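Local coordinates for protein GTN Reductase (Agrobacterium tumefaciens, PDB 4JIP) that binds FMN and probably acts as a flavin-dependent oxidoreductase of the Old Yellow Enzyme family, built on a TIM barrel, at residues A[30-35]-A[71-76]; A[97-102]-A[176-181]; A[187-192]-A[246-251]. All blocks are in the same frame, centred on the assembly; numbering follows the deposited sequence. Where two conformers were deposited one is given.

Contact 1. Residues A[30-35]-A[71-76]; sequences PGAIPN and LYKREA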
loop_
_atom_site.group_PDB
_atom_site.type_symbol
_atom_site.label_atom_id
_atom_site.label_comp_id
_atom_site.label_asym_id
_atom_site.label_seq_id
_atom_site.Cartn_x
_atom_site.Cartn_y
_atom_site.Cartn_z
ATOM N N PRO A 30 -1.599 -9.815 -16.207
ATOM C CA PRO A 30 -1.039 -9.284 -17.459
ATOM C C PRO A 30 -2.054 -8.428 -18.207
ATOM O O PRO A 30 -3.241 -8.765 -18.231
ATOM C CB PRO A 30 -0.696 -10.545 -18.263
ATOM C CG PRO A 30 -1.536 -11.629 -17.675
ATOM C CD PRO A 30 -1.683 -11.288 -16.218
ATOM N N GLY A 31 -1.589 -7.323 -18.786
ATOM C CA GLY A 31 -2.473 -6.379 -19.446
ATOM C C GLY A 31 -3.157 -5.455 -18.455
ATOM O O GLY A 31 -4.158 -4.814 -18.788
ATOM N N ALA A 32 -2.615 -5.395 -17.241
ATOM C CA ALA A 32 -3.152 -4.560 -16.152
ATOM C C ALA A 32 -4.601 -4.858 -15.769
ATOM O O ALA A 32 -5.311 -3.978 -15.269
ATOM C CB ALA A 32 -2.979 -3.056 -16.458
ATOM N N ILE A 33 -5.020 -6.104 -15.976
ATOM C CA ILE A 33 -6.404 -6.501 -15.756
ATOM C C ILE A 33 -6.483 -7.751 -14.879
ATOM O O ILE A 33 -5.917 -8.793 -15.224
ATOM C CB ILE A 33 -7.121 -6.758 -17.112
ATOM C CG1 ILE A 33 -7.304 -5.448 -17.877
ATOM C CG2 ILE A 33 -8.469 -7.470 -16.924
ATOM C CD1 ILE A 33 -7.268 -5.615 -19.401
ATOM N N PRO A 34 -7.188 -7.647 -13.737
ATOM C CA PRO A 34 -7.440 -8.779 -12.837
ATOM C C PRO A 34 -8.184 -9.880 -13.587
ATOM O O PRO A 34 -9.142 -9.591 -14.308
ATOM C CB PRO A 34 -8.356 -8.182 -11.758
ATOM C CG PRO A 34 -8.189 -6.700 -11.864
ATOM C CD PRO A 34 -7.879 -6.423 -13.298
ATOM N N ASN A 35 -7.748 -11.122 -13.421
ATOM C CA ASN A 35 -8.356 -12.250 -14.113
ATOM C C ASN A 35 -9.048 -13.211 -13.135
ATOM O O ASN A 35 -9.210 -12.888 -11.960
ATOM C CB ASN A 35 -7.291 -12.976 -14.934
ATOM C CG ASN A 35 -6.094 -13.400 -14.095
ATOM O OD1 ASN A 35 -6.229 -13.720 -12.912
ATOM N ND2 ASN A 35 -4.916 -13.409 -14.708
ATOM N N LEU A 71 -6.248 0.418 -12.400
ATOM C CA LEU A 71 -7.595 0.951 -12.218
ATOM C C LEU A 71 -7.981 1.890 -13.350
ATOM O O LEU A 71 -8.972 2.612 -13.260
ATOM C CB LEU A 71 -7.701 1.685 -10.880
ATOM C CG LEU A 71 -7.910 0.780 -9.671
ATOM C CD1 LEU A 71 -7.852 1.588 -8.398
ATOM C CD2 LEU A 71 -9.239 0.053 -9.790
ATOM N N TYR A 72 -7.200 1.862 -14.422
ATOM C CA TYR A 72 -7.342 2.834 -15.509
ATOM C C TYR A 72 -7.968 2.259 -16.783
ATOM O O TYR A 72 -8.277 2.997 -17.715
ATOM C CB TYR A 72 -5.993 3.504 -15.816
ATOM C CG TYR A 72 -4.828 2.544 -16.010
ATOM C CD1 TYR A 72 -4.095 2.080 -14.927
ATOM C CD2 TYR A 72 -4.452 2.124 -17.279
ATOM C CE1 TYR A 72 -3.028 1.225 -15.104
ATOM C CE2 TYR A 72 -3.387 1.264 -17.462
ATOM C CZ TYR A 72 -2.681 0.816 -16.377
ATOM O OH TYR A 72 -1.619 -0.041 -16.559
ATOM N N LYS A 73 -8.170 0.948 -16.822
ATOM C CA LYS A 73 -8.875 0.339 -17.942
ATOM C C LYS A 73 -10.255 -0.110 -17.517
ATOM O O LYS A 73 -10.446 -0.573 -16.382
ATOM C CB LYS A 73 -8.111 -0.863 -18.482
ATOM C CG LYS A 73 -6.796 -0.537 -19.148
ATOM C CD LYS A 73 -6.229 -1.796 -19.790
ATOM C CE LYS A 73 -4.810 -1.595 -20.282
ATOM N NZ LYS A 73 -4.263 -2.885 -20.775
ATOM N N ARG A 74 -11.212 0.011 -18.431
ATOM C CA ARG A 74 -12.576 -0.444 -18.183
ATOM C C ARG A 74 -12.591 -1.938 -17.875
ATOM O O ARG A 74 -13.384 -2.409 -17.065
ATOM C CB ARG A 74 -13.467 -0.165 -19.394
ATOM C CG ARG A 74 -13.622 1.309 -19.731
ATOM C CD ARG A 74 -14.114 2.073 -18.525
ATOM N NE ARG A 74 -15.408 1.573 -18.062
ATOM C CZ ARG A 74 -15.960 1.898 -16.898
ATOM N NH1 ARG A 74 -17.142 1.396 -16.560
ATOM N NH2 ARG A 74 -15.325 2.713 -16.065
ATOM N N GLU A 75 -11.697 -2.672 -18.525
ATOM C CA GLU A 75 -11.634 -4.116 -18.372
ATOM C C GLU A 75 -11.092 -4.475 -16.995
ATOM O O GLU A 75 -11.472 -5.491 -16.421
ATOM C CB GLU A 75 -10.766 -4.740 -19.473
ATOM C CG GLU A 75 -11.304 -4.567 -20.909
ATOM C CD GLU A 75 -11.115 -3.158 -21.481
ATOM O OE1 GLU A 75 -10.380 -2.342 -20.881
ATOM O OE2 GLU A 75 -11.710 -2.866 -22.538
ATOM N N ALA A 76 -10.204 -3.635 -16.470
ATOM C CA ALA A 76 -9.648 -3.835 -15.133
ATOM C C ALA A 76 -10.722 -3.621 -14.072
ATOM O O ALA A 76 -10.849 -4.405 -13.124
ATOM C CB ALA A 76 -8.484 -2.899 -14.899
HETATM O O HOH W 1 -5.681 -0.769 -15.718
#
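The ammonium group of Lys73 donates to the carbonyl oxygen of Gly31, with NZ 2.8 Å from O. It does not come in along a lone pair: the nitrogen stands above the carbonyl plane, 46° out of it, at a C=O...N angle of 126°. Beyond CG the lysine is fully extended, and this straight chain carries NZ from the residue just before helix 74-89 across to the turn at Gly31 and Ala32, both of which have positive phi. On its way it passes Ile33 at about a right angle, CD lying 4.0 Å from Ile33 CD1.

Ile33 meets the first turn of the helix with both of its branches. CD1 packs on Glu75 CB at 3.6 Å, while CG2, anti to the backbone N, approaches the backbone O of Glu75; the glutamate then bends at chi2 (75°) and its carboxylate leads away from the contact. Next along the chain, Pro34 lays the CD corner of its ring against Ala76, 3.9 Å from CB, and its other neighbours include Trp80 and Ile83 further along the same helix. In the TIM-barrel fold of this family, helix 74-89 is the connection between barrel strands 50-57 and 94-99, and the loop following strand 19-21 is thus laid over the start of that helix.

Ala32 points its methyl toward the phenolic end of Tyr72, CB sitting 3.3 Å from OH and oblique to the ring; the hydroxyl itself is hydrogen-bonded to Gln63. A water donates to Ala32 O at 3.3 Å and accepts a weak bond from Tyr72 N. The same water sits over the centre of one face of the Tyr72 ring, 3.1 Å above its plane.

Contact 2. Residues A[97-102]-A[176-181]; sequences QIWHVG and EIHAAN. With FMN (flavin mononucleotide), chain B; HBA (p-hydroxybenzaldehyde), chain C.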
loop_
_atom_site.group_PDB
_atom_site.type_symbol
_atom_site.label_atom_id
_atom_site.label_comp_id
_atom_site.label_asym_id
_atom_site.label_seq_id
_atom_site.Cartn_x
_atom_site.Cartn_y
_atom_site.Cartn_z
ATOM N N GLN A 97 -5.393 -0.647 -2.942
ATOM C CA GLN A 97 -4.243 0.220 -2.688
ATOM C C GLN A 97 -3.881 0.995 -3.955
ATOM O O GLN A 97 -3.095 0.515 -4.783
ATOM C CB GLN A 97 -3.022 -0.559 -2.168
ATOM C CG GLN A 97 -1.868 0.367 -1.752
ATOM C CD GLN A 97 -0.566 -0.349 -1.403
ATOM O OE1 GLN A 97 -0.119 -1.246 -2.117
ATOM N NE2 GLN A 97 0.056 0.063 -0.297
ATOM N N ILE A 98 -4.463 2.186 -4.110
ATOM C CA ILE A 98 -4.208 3.000 -5.303
ATOM C C ILE A 98 -2.776 3.545 -5.326
ATOM O O ILE A 98 -2.301 4.165 -4.375
ATOM C CB ILE A 98 -5.249 4.127 -5.512
ATOM C CG1 ILE A 98 -5.230 5.132 -4.352
ATOM C CG2 ILE A 98 -6.639 3.529 -5.689
ATOM C CD1 ILE A 98 -6.154 6.311 -4.576
ATOM N N TRP A 99 -2.107 3.315 -6.442
ATOM C CA TRP A 99 -0.658 3.359 -6.491
ATOM C C TRP A 99 -0.133 4.313 -7.571
ATOM O O TRP A 99 -0.713 4.443 -8.647
ATOM C CB TRP A 99 -0.167 1.938 -6.783
ATOM C CG TRP A 99 1.250 1.658 -6.421
ATOM C CD1 TRP A 99 2.083 2.446 -5.694
ATOM C CD2 TRP A 99 1.999 0.487 -6.772
ATOM N NE1 TRP A 99 3.308 1.840 -5.562
ATOM C CE2 TRP A 99 3.285 0.638 -6.220
ATOM C CE3 TRP A 99 1.707 -0.675 -7.500
ATOM C CZ2 TRP A 99 4.282 -0.329 -6.371
ATOM C CZ3 TRP A 99 2.698 -1.637 -7.644
ATOM C CH2 TRP A 99 3.969 -1.456 -7.083
ATOM N N HIS A 100 0.969 4.984 -7.275
ATOM C CA HIS A 100 1.777 5.594 -8.320
ATOM C C HIS A 100 3.231 5.442 -7.904
ATOM O O HIS A 100 3.659 5.972 -6.871
ATOM C CB HIS A 100 1.421 7.064 -8.557
ATOM C CG HIS A 100 1.975 7.616 -9.833
ATOM N ND1 HIS A 100 3.310 7.519 -10.173
ATOM C CD2 HIS A 100 1.376 8.270 -10.863
ATOM C CE1 HIS A 100 3.505 8.090 -11.349
ATOM N NE2 HIS A 100 2.354 8.552 -11.787
ATOM N N VAL A 101 3.983 4.706 -8.714
ATOM C CA VAL A 101 5.351 4.333 -8.380
ATOM C C VAL A 101 6.356 5.470 -8.486
ATOM O O VAL A 101 7.462 5.371 -7.960
ATOM C CB VAL A 101 5.841 3.175 -9.259
ATOM C CG1 VAL A 101 4.941 1.969 -9.088
ATOM C CG2 VAL A 101 5.876 3.606 -10.717
ATOM N N GLY A 102 5.988 6.541 -9.175
ATOM C CA GLY A 102 6.929 7.613 -9.413
ATOM C C GLY A 102 8.154 7.121 -10.167
ATOM O O GLY A 102 8.020 6.479 -11.211
ATOM N N GLU A 176 -6.859 2.406 0.035
ATOM C CA GLU A 176 -5.685 2.776 0.797
ATOM C C GLU A 176 -4.756 3.526 -0.136
ATOM O O GLU A 176 -4.304 2.970 -1.139
ATOM C CB GLU A 176 -4.968 1.535 1.307
ATOM C CG GLU A 176 -3.607 1.841 1.924
ATOM C CD GLU A 176 -2.996 0.650 2.633
ATOM O OE1 GLU A 176 -3.579 0.179 3.631
ATOM O OE2 GLU A 176 -1.925 0.182 2.193
ATOM N N ILE A 177 -4.479 4.787 0.171
ATOM C CA ILE A 177 -3.520 5.546 -0.618
ATOM C C ILE A 177 -2.106 5.068 -0.321
ATOM O O ILE A 177 -1.633 5.179 0.811
ATOM C CB ILE A 177 -3.603 7.054 -0.338
ATOM C CG1 ILE A 177 -4.940 7.625 -0.826
ATOM C CG2 ILE A 177 -2.446 7.776 -1.012
ATOM C CD1 ILE A 177 -5.238 9.011 -0.276
ATOM N N HIS A 178 -1.434 4.527 -1.334
ATOM C CA HIS A 178 -0.050 4.095 -1.165
ATOM C C HIS A 178 0.885 5.317 -1.094
ATOM O O HIS A 178 1.187 5.947 -2.111
ATOM C CB HIS A 178 0.374 3.140 -2.293
ATOM C CG HIS A 178 1.628 2.378 -2.001
ATOM N ND1 HIS A 178 2.511 2.730 -0.999
ATOM C CD2 HIS A 178 2.151 1.264 -2.581
ATOM C CE1 HIS A 178 3.515 1.875 -0.977
ATOM N NE2 HIS A 178 3.323 0.979 -1.923
ATOM N N ALA A 179 1.332 5.636 0.115
ATOM C CA ALA A 179 2.232 6.760 0.352
ATOM C C ALA A 179 3.518 6.254 1.000
ATOM O O ALA A 179 4.219 6.994 1.695
ATOM C CB ALA A 179 1.562 7.806 1.245
ATOM N N ALA A 180 3.829 4.986 0.759
ATOM C CA ALA A 180 4.911 4.344 1.479
ATOM C C ALA A 180 5.982 3.805 0.540
ATOM O O ALA A 180 5.889 3.956 -0.676
ATOM C CB ALA A 180 4.355 3.227 2.362
ATOM N N ASN A 181 7.005 3.200 1.132
ATOM C CA ASN A 181 7.979 2.389 0.411
ATOM C C ASN A 181 8.695 3.064 -0.770
ATOM O O ASN A 181 8.974 2.425 -1.790
ATOM C CB ASN A 181 7.326 1.064 -0.006
ATOM C CG ASN A 181 6.823 0.268 1.190
ATOM O OD1 ASN A 181 7.348 0.400 2.303
ATOM N ND2 ASN A 181 5.800 -0.556 0.971
HETATM N N1 FMN B . 3.634 -3.232 0.243
HETATM C C2 FMN B . 2.814 -2.309 -0.386
HETATM O O2 FMN B . 2.499 -1.256 0.177
HETATM N N3 FMN B . 2.386 -2.535 -1.675
HETATM C C4 FMN B . 2.710 -3.713 -2.312
HETATM O O4 FMN B . 2.308 -3.912 -3.458
HETATM C C4A FMN B . 3.551 -4.631 -1.691
HETATM N N5 FMN B . 3.951 -5.773 -2.348
HETATM C C5A FMN B . 4.677 -6.757 -1.694
HETATM C C6 FMN B . 4.914 -7.985 -2.310
HETATM C C7 FMN B . 5.607 -8.981 -1.639
HETATM C C7M FMN B . 5.884 -10.284 -2.330
HETATM C C8 FMN B . 6.057 -8.763 -0.342
HETATM C C8M FMN B . 6.825 -9.830 0.385
HETATM C C9 FMN B . 5.812 -7.542 0.277
HETATM C C9A FMN B . 5.106 -6.536 -0.388
HETATM N N10 FMN B . 4.804 -5.330 0.233
HETATM C C10 FMN B . 3.994 -4.402 -0.399
HETATM C "C1'" FMN B . 5.180 -5.094 1.671
HETATM C "C2'" FMN B . 4.223 -5.795 2.642
HETATM O "O2'" FMN B . 2.942 -5.216 2.565
HETATM C "C3'" FMN B . 4.730 -5.713 4.078
HETATM O "O3'" FMN B . 5.026 -4.366 4.366
HETATM C "C4'" FMN B . 5.977 -6.571 4.283
HETATM O "O4'" FMN B . 5.745 -7.835 3.700
HETATM C "C5'" FMN B . 6.316 -6.755 5.765
HETATM O "O5'" FMN B . 5.229 -7.415 6.367
HETATM P P FMN B . 5.339 -8.934 6.909
HETATM O O1P FMN B . 4.023 -9.243 7.571
HETATM O O2P FMN B . 5.584 -9.871 5.749
HETATM O O3P FMN B . 6.470 -9.043 7.899
HETATM C "C1'" HBA C . 7.577 -5.581 -3.575
HETATM O "O1'" HBA C . 7.428 -6.050 -4.704
HETATM C C1 HBA C . 6.881 -4.326 -3.137
HETATM C C2 HBA C . 6.060 -3.606 -3.992
HETATM C C3 HBA C . 5.429 -2.453 -3.538
HETATM C C4 HBA C . 5.615 -2.018 -2.236
HETATM C C5 HBA C . 6.439 -2.734 -1.387
HETATM C C6 HBA C . 7.059 -3.889 -1.839
HETATM O O4 HBA C . 5.002 -0.869 -1.786
HETATM O O HOH W 2 -0.305 6.069 -4.482
HETATM O O HOH W 3 2.981 6.853 -4.031
#
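Gln97 lays its carboxamide flat against the imidazole of His178, the two planes 9° apart and NE2 3.2 Å above the ring plane, displaced toward the rim. The two residues come from neighbouring parallel strands of the TIM barrel, 94-99 and 174-178, and their side chains reach the FMN site at the C-terminal end of the barrel strands. An anti chi1 (-174°) and an extended chain bring the amide of Gln97 alongside the pyrimidine edge of the flavin, where it is used twice: OE1 accepts from FMN N3, and NE2 donates to FMN O2 at 2.8 Å in a nearly straight bond. Stacking and the paired bonds together fix the amide's rotation.

Trp99 runs beside His178, pointing the same way. Its five-membered ring is nearly parallel to the imidazole but slid apart, with centroids 4.5 Å apart, so overlap is slight and mainly His178 CD2 lies over the indole, near NE1. At the far end of the indole, CZ2 is 3.7 Å from C3 of the bound p-hydroxybenzaldehyde.

Glu176 extends alongside Gln97, its carboxylate turned 69° from the amide; OE1 accepts from His265, and the side chain also touches Arg230, which itself hydrogen-bonds FMN. Ile98 and Ile177 point to the other side of the sheet, toward helix 204-222. Between the backbones, His178 N donates to Ile98 O, whereas the bond from Ile98 N to Glu176 O is weak.

Ala180 N donates to His178 ND1 at 3.1 Å, a bond that would help hold the imidazole with NE2 turned to the ligand. There the phenolic oxygen O4 accepts two bonds, from His178 NE2 at a notably short 2.5 Å, a length not to be taken as exact, and from Asn181 ND2 at 2.9 Å.

Contact 3. Residues A[187-192]-A[246-251]; sequences QFLKSS and QPLYNY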
loop_
_atom_site.group_PDB
_atom_site.type_symbol
_atom_site.label_atom_id
_atom_site.label_comp_id
_atom_site.label_asym_id
_atom_site.label_seq_id
_atom_site.Cartn_x
_atom_site.Cartn_y
_atom_site.Cartn_z
ATOM N N GLN A 187 8.370 10.195 -2.458
ATOM C CA GLN A 187 9.424 10.899 -3.159
ATOM C C GLN A 187 9.293 12.399 -2.915
ATOM O O GLN A 187 10.295 13.099 -2.733
ATOM C CB GLN A 187 9.393 10.575 -4.652
ATOM C CG GLN A 187 9.956 9.206 -4.984
ATOM C CD GLN A 187 9.417 8.646 -6.279
ATOM O OE1 GLN A 187 9.191 9.378 -7.260
ATOM N NE2 GLN A 187 9.203 7.334 -6.297
ATOM N N PHE A 188 8.056 12.880 -2.898
ATOM C CA PHE A 188 7.791 14.266 -2.540
ATOM C C PHE A 188 8.092 14.513 -1.063
ATOM O O PHE A 188 8.613 15.565 -0.707
ATOM C CB PHE A 188 6.337 14.637 -2.840
ATOM C CG PHE A 188 6.119 15.182 -4.219
ATOM C CD1 PHE A 188 6.239 16.544 -4.474
ATOM C CD2 PHE A 188 5.784 14.337 -5.261
ATOM C CE1 PHE A 188 6.030 17.045 -5.733
ATOM C CE2 PHE A 188 5.576 14.833 -6.530
ATOM C CZ PHE A 188 5.700 16.191 -6.768
ATOM N N LEU A 189 7.765 13.541 -0.211
ATOM C CA LEU A 189 7.899 13.706 1.240
ATOM C C LEU A 189 9.349 13.781 1.722
ATOM O O LEU A 189 9.668 14.555 2.627
ATOM C CB LEU A 189 7.226 12.550 1.982
ATOM C CG LEU A 189 5.768 12.640 2.421
ATOM C CD1 LEU A 189 5.447 11.432 3.297
ATOM C CD2 LEU A 189 5.495 13.946 3.163
ATOM N N LYS A 190 10.218 12.964 1.133
ATOM C CA LYS A 190 11.541 12.742 1.701
ATOM C C LYS A 190 12.645 13.534 0.997
ATOM O O LYS A 190 12.635 13.693 -0.223
ATOM C CB LYS A 190 11.833 11.240 1.780
ATOM C CG LYS A 190 10.931 10.559 2.823
ATOM C CD LYS A 190 11.113 9.046 2.883
ATOM C CE LYS A 190 10.402 8.490 4.111
ATOM N NZ LYS A 190 10.380 6.998 4.165
ATOM N N SER A 191 13.597 14.019 1.787
ATOM C CA SER A 191 14.630 14.945 1.319
ATOM C C SER A 191 15.574 14.378 0.257
ATOM O O SER A 191 16.084 15.110 -0.585
ATOM C CB SER A 191 15.445 15.474 2.511
ATOM O OG SER A 191 16.050 14.423 3.242
ATOM N N SER A 192 15.825 13.068 0.294
ATOM C CA SER A 192 16.786 12.479 -0.649
ATOM C C SER A 192 16.227 12.420 -2.067
ATOM O O SER A 192 16.977 12.297 -3.017
ATOM C CB SER A 192 17.196 11.074 -0.211
ATOM O OG SER A 192 16.252 10.124 -0.668
ATOM N N GLN A 246 11.020 12.364 12.183
ATOM C CA GLN A 246 10.066 12.734 13.243
ATOM C C GLN A 246 9.255 14.017 12.970
ATOM O O GLN A 246 8.021 13.969 12.990
ATOM C CB GLN A 246 10.733 12.783 14.631
ATOM C CG GLN A 246 9.766 12.575 15.797
ATOM C CD GLN A 246 9.347 11.115 15.980
ATOM O OE1 GLN A 246 10.193 10.232 16.136
ATOM N NE2 GLN A 246 8.038 10.860 15.977
ATOM N N PRO A 247 9.934 15.155 12.711
ATOM C CA PRO A 247 9.152 16.381 12.526
ATOM C C PRO A 247 8.285 16.275 11.285
ATOM O O PRO A 247 7.130 16.699 11.312
ATOM C CB PRO A 247 10.226 17.463 12.316
ATOM C CG PRO A 247 11.482 16.879 12.843
ATOM C CD PRO A 247 11.380 15.410 12.578
ATOM N N LEU A 248 8.848 15.713 10.219
ATOM C CA LEU A 248 8.126 15.514 8.967
ATOM C C LEU A 248 6.873 14.659 9.172
ATOM O O LEU A 248 5.769 15.079 8.827
ATOM C CB LEU A 248 9.044 14.871 7.918
ATOM C CG LEU A 248 8.437 14.404 6.587
ATOM C CD1 LEU A 248 7.878 15.574 5.784
ATOM C CD2 LEU A 248 9.469 13.627 5.768
ATOM N N TYR A 249 7.048 13.469 9.741
ATOM C CA TYR A 249 5.942 12.527 9.871
ATOM C C TYR A 249 4.921 12.886 10.946
ATOM O O TYR A 249 3.735 12.596 10.793
ATOM C CB TYR A 249 6.452 11.087 10.018
ATOM C CG TYR A 249 6.715 10.474 8.664
ATOM C CD1 TYR A 249 5.674 9.919 7.917
ATOM C CD2 TYR A 249 7.992 10.501 8.099
ATOM C CE1 TYR A 249 5.906 9.375 6.656
ATOM C CE2 TYR A 249 8.230 9.961 6.846
ATOM C CZ TYR A 249 7.186 9.399 6.130
ATOM O OH TYR A 249 7.436 8.878 4.885
ATOM N N ASN A 250 5.376 13.524 12.019
ATOM C CA ASN A 250 4.457 14.064 13.014
ATOM C C ASN A 250 3.547 15.112 12.371
ATOM O O ASN A 250 2.341 15.141 12.629
ATOM C CB ASN A 250 5.222 14.679 14.197
ATOM C CG ASN A 250 5.664 13.639 15.218
ATOM O OD1 ASN A 250 5.760 12.449 14.923
ATOM N ND2 ASN A 250 5.931 14.094 16.435
ATOM N N TYR A 251 4.132 15.969 11.533
ATOM C CA TYR A 251 3.355 16.987 10.839
ATOM C C TYR A 251 2.323 16.369 9.897
ATOM O O TYR A 251 1.182 16.812 9.845
ATOM C CB TYR A 251 4.258 17.946 10.064
ATOM C CG TYR A 251 3.482 18.887 9.177
ATOM C CD1 TYR A 251 2.991 20.091 9.662
ATOM C CD2 TYR A 251 3.234 18.570 7.850
ATOM C CE1 TYR A 251 2.270 20.964 8.836
ATOM C CE2 TYR A 251 2.520 19.421 7.032
ATOM C CZ TYR A 251 2.043 20.616 7.525
ATOM O OH TYR A 251 1.336 21.451 6.690
#
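The Tyr249 ring is met at its edge by Lys190, whose CE lies in the ring plane, 3.1 Å from OH and 3.8 Å from CE2. Leu189 CD1 comes to the same phenolic end obliquely, 3.9 Å from CZ, while Phe289 of helix 286-295 also touches this tyrosine. The extended lysine crosses the tyrosine at about a right angle, and its CE methylene, rather than NZ, comes nearest the hydroxyl oxygen. NZ itself is engaged elsewhere, in a salt bridge with Glu186 and a hydrogen bond to Ser232 O.

Within the TIM barrel, this joins the end of helix 184-189, in the excursion that follows strand 174-178, to helix 245-256, which links strands 227-231 and 263-267. Helix 204-222 lies close to both: Leu189 rests on Leu211, and Leu248 on Arg207.

Leu248 is directed toward the end of helix 184-189. A chi1 of 172°, which puts CG opposite the backbone N, brings CD2 to 3.3 Å from the carbonyl oxygen of Leu189, and CD1 to 3.9 Å from Leu189 CD2. That carbonyl, near the C-terminus of its helix, accepts a hydrogen bond from Arg207 NH1.

The centre of contact 2 is about 5 Å from the centre of the chain; those of contacts 1 and 3 are each about 18 Å from it, on opposite sides. Only contact 2 pairs barrel strands, and its stacked, hydrogen-bonded polar groups serve flavin and ligand directly. The outer two join loops and helices: contact 1 is partly exposed and mixes a lysine-carbonyl bond with aliphatic packing, whereas contact 3 is buried and sets aliphatic carbons against each other and against a hydroxyl and a carbonyl oxygen. Both touch the core pair. Leu71 CD1 packs on Ile98 CG2 at 3.5 Å, and Gln187 NE2, in helix 184-189, probably donates to Val101 O at 3.1 Å, just beyond strand 94-99.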